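PDB 6V77: putative HpcE protein from Mycolicibacterium smegmatis, which is of unknown function but belongs to the fumarylacetoacetate hydrolase (FAH) family and binds a zinc ion. Local coordinates for residues M1-V13 against G30-Q44. Sequence-based numbering, arbitrary orientation.
Sequences MRLINLDGRIHLV and GPDPQDLYQHWDAFQ. With SO4 (sulfate ion), chain P; EDO (1,2-ethanediol), chain M.
With CG anti to the backbone N (chi1 159°) and the chain bending only at chi3 (-65°), Met1 carries its sulfur to Phe43, whose own CG, likewise anti to its N, turns the ring toward it. SD lies 3.6 Å from Phe43 CE2, oblique to the ring, and also approaches the Trp40 indole obliquely, a double Met-aromatic contact. Leu3 splits its branches next door: CD1 sits in the plane of the Trp40 ring, at its edge, 3.9 Å from CZ3, and also touches Leu36 CD2, while CD2 slides past Phe43 CZ. Leu36 CD2 in turn covers the centre of one Phe43 face and meets Ile10 CG2 at 3.8 Å, linking the two strands to both helices. Pro33, first after the Asp32 N-cap, sets its CG 4.0 Å from Ile10 CB and equally close to the Asn5 amide, whose ND2 donates to Ser64 O.

Toward the type I' turn from Leu6 to Arg9, Ile10 N donates to Pro31 O (2.9 Å, 152°) within the carbonyl plane, joining the second strand to the residue after a cis peptide bond. Pro31 CB then rests over the centre of one face of the Arg9 guanidinium, 3.7 Å from CZ. At the edge of that plane, NH1 bonds to O1 and NH2 to O2 of a sulfate, both nearly straight, while NE forms a salt bridge with Asp20.

The helices 33-38 and 40-49 thus pack on the N-terminal beta hairpin 2-6/9-14 through a mostly apolar interface. Its chemistry grades from sulfur, aromatic and aliphatic contacts near Met1 to one backbone bond and a proline-covered arginine near the turn; there Asp20 probably offsets the positive charge, and the sulfate, likely from the crystallisation liquor, marks a spot able to take an anion.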
loop_
_atom_site.group_PDB
_atom_site.type_symbol
_atom_site.label_atom_id
_atom_site.label_comp_id
_atom_site.label_asym_id
_atom_site.label_seq_id
_atom_site.Cartn_x
_atom_site.Cartn_y
_atom_site.Cartn_z
ATOM N N MET B 1 -22.140 -6.188 16.262
ATOM C CA MET B 1 -21.883 -4.762 16.375
ATOM C C MET B 1 -21.690 -4.200 14.959
ATOM O O MET B 1 -21.197 -4.903 14.076
ATOM C CB MET B 1 -20.649 -4.509 17.247
ATOM C CG MET B 1 -19.993 -3.178 17.046
ATOM S SD MET B 1 -18.478 -3.029 18.027
ATOM C CE MET B 1 -19.164 -3.104 19.659
ATOM N N ARG B 2 -22.088 -2.945 14.746
ATOM C CA ARG B 2 -21.895 -2.266 13.469
ATOM C C ARG B 2 -21.294 -0.897 13.717
ATOM O O ARG B 2 -21.706 -0.190 14.638
ATOM C CB ARG B 2 -23.223 -2.134 12.693
ATOM C CG ARG B 2 -23.759 -3.451 12.208
ATOM C CD ARG B 2 -25.126 -3.334 11.503
ATOM N NE ARG B 2 -25.504 -4.646 11.002
ATOM C CZ ARG B 2 -25.621 -4.956 9.716
ATOM N NH1 ARG B 2 -25.431 -4.031 8.776
ATOM N NH2 ARG B 2 -25.922 -6.189 9.378
ATOM N N LEU B 3 -20.341 -0.514 12.868
ATOM C CA LEU B 3 -19.652 0.767 12.949
ATOM C C LEU B 3 -19.842 1.517 11.636
ATOM O O LEU B 3 -19.968 0.903 10.568
ATOM C CB LEU B 3 -18.140 0.596 13.205
ATOM C CG LEU B 3 -17.731 -0.212 14.446
ATOM C CD1 LEU B 3 -16.217 -0.222 14.573
ATOM C CD2 LEU B 3 -18.363 0.406 15.650
ATOM N N ILE B 4 -19.850 2.846 11.719
ATOM C CA ILE B 4 -19.972 3.692 10.535
ATOM C C ILE B 4 -19.119 4.937 10.751
ATOM O O ILE B 4 -19.095 5.516 11.843
ATOM C CB ILE B 4 -21.446 4.037 10.229
ATOM C CG1 ILE B 4 -21.587 4.755 8.869
ATOM C CG2 ILE B 4 -22.092 4.827 11.359
ATOM C CD1 ILE B 4 -23.058 4.972 8.461
ATOM N N ASN B 5 -18.401 5.319 9.708
ATOM C CA ASN B 5 -17.536 6.493 9.701
ATOM C C ASN B 5 -18.360 7.647 9.137
ATOM O O ASN B 5 -18.783 7.595 7.983
ATOM C CB ASN B 5 -16.293 6.190 8.851
ATOM C CG ASN B 5 -15.369 7.383 8.686
ATOM O OD1 ASN B 5 -15.576 8.423 9.306
ATOM N ND2 ASN B 5 -14.354 7.243 7.820
ATOM N N LEU B 6 -18.650 8.649 9.963
ATOM C CA LEU B 6 -19.445 9.797 9.540
ATOM C C LEU B 6 -18.599 11.050 9.676
ATOM O O LEU B 6 -18.173 11.392 10.786
ATOM C CB LEU B 6 -20.731 9.931 10.363
ATOM C CG LEU B 6 -21.729 8.784 10.186
ATOM C CD1 LEU B 6 -22.846 8.918 11.225
ATOM C CD2 LEU B 6 -22.294 8.783 8.758
ATOM N N ASP B 7 -18.367 11.726 8.546
ATOM C CA ASP B 7 -17.510 12.910 8.497
ATOM C C ASP B 7 -16.178 12.658 9.204
ATOM O O ASP B 7 -15.676 13.504 9.944
ATOM C CB ASP B 7 -18.222 14.123 9.093
ATOM C CG ASP B 7 -19.361 14.608 8.232
ATOM O OD1 ASP B 7 -19.348 14.350 7.002
ATOM O OD2 ASP B 7 -20.266 15.275 8.783
ATOM N N GLY B 8 -15.604 11.479 8.980
ATOM C CA GLY B 8 -14.300 11.150 9.543
ATOM C C GLY B 8 -14.280 10.701 10.988
ATOM O O GLY B 8 -13.192 10.378 11.502
ATOM N N ARG B 9 -15.427 10.659 11.663
ATOM C CA ARG B 9 -15.520 10.255 13.066
ATOM C C ARG B 9 -16.222 8.909 13.172
ATOM O O ARG B 9 -17.316 8.731 12.616
ATOM C CB ARG B 9 -16.303 11.287 13.875
ATOM C CG ARG B 9 -15.688 12.668 13.869
ATOM C CD ARG B 9 -16.493 13.605 14.740
ATOM N NE ARG B 9 -16.465 13.189 16.137
ATOM C CZ ARG B 9 -15.504 13.539 16.986
ATOM N NH1 ARG B 9 -15.538 13.126 18.251
ATOM N NH2 ARG B 9 -14.501 14.299 16.567
ATOM N N ILE B 10 -15.622 7.974 13.897
ATOM C CA ILE B 10 -16.195 6.630 13.937
ATOM C C ILE B 10 -17.359 6.602 14.917
ATOM O O ILE B 10 -17.295 7.175 16.015
ATOM C CB ILE B 10 -15.114 5.577 14.259
ATOM C CG1 ILE B 10 -15.656 4.163 14.013
ATOM C CG2 ILE B 10 -14.570 5.725 15.696
ATOM C CD1 ILE B 10 -16.033 3.853 12.535
ATOM N N HIS B 11 -18.453 5.969 14.497
ATOM C CA HIS B 11 -19.664 5.862 15.289
ATOM C C HIS B 11 -20.064 4.408 15.459
ATOM O O HIS B 11 -19.819 3.572 14.585
ATOM C CB HIS B 11 -20.849 6.587 14.624
ATOM C CG HIS B 11 -20.796 8.079 14.737
ATOM N ND1 HIS B 11 -19.794 8.835 14.172
ATOM C CD2 HIS B 11 -21.646 8.954 15.325
ATOM C CE1 HIS B 11 -20.017 10.114 14.422
ATOM N NE2 HIS B 11 -21.134 10.213 15.123
ATOM N N LEU B 12 -20.728 4.136 16.579
ATOM C CA LEU B 12 -21.338 2.847 16.848
ATOM C C LEU B 12 -22.799 2.915 16.425
ATOM O O LEU B 12 -23.483 3.899 16.720
ATOM C CB LEU B 12 -21.201 2.514 18.342
ATOM C CG LEU B 12 -21.597 1.143 18.890
ATOM C CD1 LEU B 12 -20.819 0.023 18.226
ATOM C CD2 LEU B 12 -21.375 1.120 20.394
ATOM N N VAL B 13 -23.256 1.901 15.693
ATOM C CA VAL B 13 -24.665 1.788 15.329
ATOM C C VAL B 13 -25.424 1.266 16.542
ATOM O O VAL B 13 -25.116 0.187 17.058
ATOM C CB VAL B 13 -24.857 0.859 14.124
ATOM C CG1 VAL B 13 -26.359 0.488 13.965
ATOM C CG2 VAL B 13 -24.307 1.502 12.858
ATOM N N GLY B 30 -11.189 6.432 19.454
ATOM C CA GLY B 30 -11.585 7.293 18.364
ATOM C C GLY B 30 -11.056 8.699 18.549
ATOM O O GLY B 30 -10.259 8.972 19.457
ATOM N N PRO B 31 -11.500 9.639 17.697
ATOM C CA PRO B 31 -12.532 9.462 16.662
ATOM C C PRO B 31 -12.043 8.795 15.354
ATOM O O PRO B 31 -12.874 8.389 14.538
ATOM C CB PRO B 31 -12.989 10.902 16.394
ATOM C CG PRO B 31 -11.750 11.722 16.696
ATOM C CD PRO B 31 -11.161 11.059 17.899
ATOM N N ASP B 32 -10.734 8.680 15.155
ATOM C CA ASP B 32 -10.217 8.053 13.939
ATOM C C ASP B 32 -10.559 6.567 13.933
ATOM O O ASP B 32 -10.260 5.866 14.906
ATOM C CB ASP B 32 -8.701 8.260 13.842
ATOM C CG ASP B 32 -8.036 7.366 12.795
ATOM O OD1 ASP B 32 -8.585 7.184 11.685
ATOM O OD2 ASP B 32 -6.923 6.873 13.074
ATOM N N PRO B 33 -11.187 6.048 12.866
ATOM C CA PRO B 33 -11.511 4.610 12.856
ATOM C C PRO B 33 -10.302 3.719 13.089
ATOM O O PRO B 33 -10.408 2.739 13.836
ATOM C CB PRO B 33 -12.120 4.402 11.460
ATOM C CG PRO B 33 -12.704 5.735 11.107
ATOM C CD PRO B 33 -11.699 6.736 11.666
ATOM N N GLN B 34 -9.142 4.030 12.503
ATOM C CA GLN B 34 -8.015 3.116 12.685
ATOM C C GLN B 34 -7.603 2.992 14.151
ATOM O O GLN B 34 -7.040 1.960 14.530
ATOM C CB GLN B 34 -6.803 3.531 11.841
ATOM C CG GLN B 34 -7.071 3.875 10.345
ATOM C CD GLN B 34 -7.559 2.712 9.445
ATOM O OE1 GLN B 34 -8.320 2.955 8.524
ATOM N NE2 GLN B 34 -7.079 1.485 9.670
ATOM N N ASP B 35 -7.904 3.992 14.995
ATOM C CA ASP B 35 -7.574 3.883 16.419
ATOM C C ASP B 35 -8.361 2.768 17.078
ATOM O O ASP B 35 -7.879 2.132 18.024
ATOM C CB ASP B 35 -7.853 5.196 17.160
ATOM C CG ASP B 35 -7.662 5.070 18.688
ATOM O OD1 ASP B 35 -6.505 4.961 19.124
ATOM O OD2 ASP B 35 -8.657 5.072 19.456
ATOM N N LEU B 36 -9.593 2.545 16.624
ATOM C CA LEU B 36 -10.377 1.450 17.170
ATOM C C LEU B 36 -9.744 0.116 16.830
ATOM O O LEU B 36 -9.613 -0.754 17.695
ATOM C CB LEU B 36 -11.810 1.497 16.646
ATOM C CG LEU B 36 -12.810 2.133 17.588
ATOM C CD1 LEU B 36 -12.352 3.505 18.003
ATOM C CD2 LEU B 36 -14.144 2.196 16.895
ATOM N N TYR B 37 -9.344 -0.068 15.566
ATOM C CA TYR B 37 -8.776 -1.355 15.176
ATOM C C TYR B 37 -7.483 -1.614 15.920
ATOM O O TYR B 37 -7.212 -2.752 16.322
ATOM C CB TYR B 37 -8.582 -1.415 13.656
ATOM C CG TYR B 37 -9.879 -1.086 12.950
ATOM C CD1 TYR B 37 -11.065 -1.735 13.296
ATOM C CD2 TYR B 37 -9.937 -0.078 11.986
ATOM C CE1 TYR B 37 -12.266 -1.418 12.687
ATOM C CE2 TYR B 37 -11.144 0.248 11.369
ATOM C CZ TYR B 37 -12.297 -0.426 11.720
ATOM O OH TYR B 37 -13.498 -0.111 11.141
ATOM N N GLN B 38 -6.682 -0.565 16.148
ATOM C CA GLN B 38 -5.427 -0.755 16.855
ATOM C C GLN B 38 -5.671 -1.172 18.300
ATOM O O GLN B 38 -4.835 -1.860 18.893
ATOM C CB GLN B 38 -4.593 0.526 16.787
ATOM C CG GLN B 38 -3.216 0.398 17.376
ATOM C CD GLN B 38 -2.333 -0.571 16.605
ATOM O OE1 GLN B 38 -2.425 -0.673 15.383
ATOM N NE2 GLN B 38 -1.482 -1.294 17.319
ATOM N N HIS B 39 -6.807 -0.785 18.875
ATOM C CA HIS B 39 -7.151 -1.136 20.246
ATOM C C HIS B 39 -8.467 -1.910 20.276
ATOM O O HIS B 39 -9.320 -1.676 21.132
ATOM C CB HIS B 39 -7.233 0.113 21.120
ATOM C CG HIS B 39 -5.990 0.948 21.098
ATOM N ND1 HIS B 39 -4.853 0.619 21.807
ATOM C CD2 HIS B 39 -5.707 2.102 20.447
ATOM C CE1 HIS B 39 -3.924 1.534 21.597
ATOM N NE2 HIS B 39 -4.416 2.443 20.773
ATOM N N TRP B 40 -8.602 -2.874 19.358
ATOM C CA TRP B 40 -9.890 -3.524 19.085
ATOM C C TRP B 40 -10.454 -4.228 20.315
ATOM O O TRP B 40 -11.622 -4.034 20.669
ATOM C CB TRP B 40 -9.734 -4.520 17.932
ATOM C CG TRP B 40 -11.042 -5.144 17.468
ATOM C CD1 TRP B 40 -11.381 -6.466 17.496
ATOM C CD2 TRP B 40 -12.170 -4.455 16.901
ATOM N NE1 TRP B 40 -12.652 -6.643 16.985
ATOM C CE2 TRP B 40 -13.151 -5.423 16.610
ATOM C CE3 TRP B 40 -12.433 -3.117 16.603
ATOM C CZ2 TRP B 40 -14.395 -5.089 16.039
ATOM C CZ3 TRP B 40 -13.661 -2.790 16.029
ATOM C CH2 TRP B 40 -14.621 -3.774 15.767
ATOM N N ASP B 41 -9.643 -5.058 20.984
ATOM C CA ASP B 41 -10.187 -5.821 22.104
ATOM C C ASP B 41 -10.616 -4.898 23.233
ATOM O O ASP B 41 -11.690 -5.080 23.821
ATOM C CB ASP B 41 -9.170 -6.843 22.607
ATOM C CG ASP B 41 -8.976 -7.989 21.646
ATOM O OD1 ASP B 41 -9.774 -8.110 20.694
ATOM O OD2 ASP B 41 -8.027 -8.773 21.841
ATOM N N ALA B 42 -9.774 -3.914 23.565
ATOM C CA ALA B 42 -10.147 -2.941 24.585
ATOM C C ALA B 42 -11.410 -2.191 24.183
ATOM O O ALA B 42 -12.292 -1.952 25.018
ATOM C CB ALA B 42 -8.989 -1.968 24.827
ATOM N N PHE B 43 -11.527 -1.831 22.901
ATOM C CA PHE B 43 -12.719 -1.113 22.460
ATOM C C PHE B 43 -13.970 -1.968 22.645
ATOM O O PHE B 43 -14.987 -1.499 23.175
ATOM C CB PHE B 43 -12.578 -0.661 21.007
ATOM C CG PHE B 43 -13.916 -0.316 20.363
ATOM C CD1 PHE B 43 -14.634 0.801 20.784
ATOM C CD2 PHE B 43 -14.459 -1.134 19.398
ATOM C CE1 PHE B 43 -15.867 1.122 20.219
ATOM C CE2 PHE B 43 -15.704 -0.829 18.828
ATOM C CZ PHE B 43 -16.404 0.303 19.253
ATOM N N GLN B 44 -13.914 -3.231 22.214
ATOM C CA GLN B 44 -15.078 -4.103 22.322
ATOM C C GLN B 44 -15.454 -4.354 23.776
ATOM O O GLN B 44 -16.642 -4.416 24.114
ATOM C CB GLN B 44 -14.815 -5.418 21.599
ATOM C CG GLN B 44 -14.730 -5.249 20.089
ATOM C CD GLN B 44 -15.331 -6.415 19.349
ATOM O OE1 GLN B 44 -14.833 -7.541 19.429
ATOM N NE2 GLN B 44 -16.420 -6.158 18.622
HETATM S S SO4 P . -12.427 14.849 19.765
HETATM O O1 SO4 P . -13.717 14.321 20.208
HETATM O O2 SO4 P . -12.610 15.609 18.533
HETATM O O3 SO4 P . -11.485 13.760 19.524
HETATM O O4 SO4 P . -11.886 15.714 20.810
HETATM C C1 EDO M . -22.433 -7.543 19.264
HETATM O O1 EDO M . -21.160 -7.654 18.622
HETATM C C2 EDO M . -22.499 -6.253 20.069
HETATM O O2 EDO M . -23.374 -5.337 19.404
#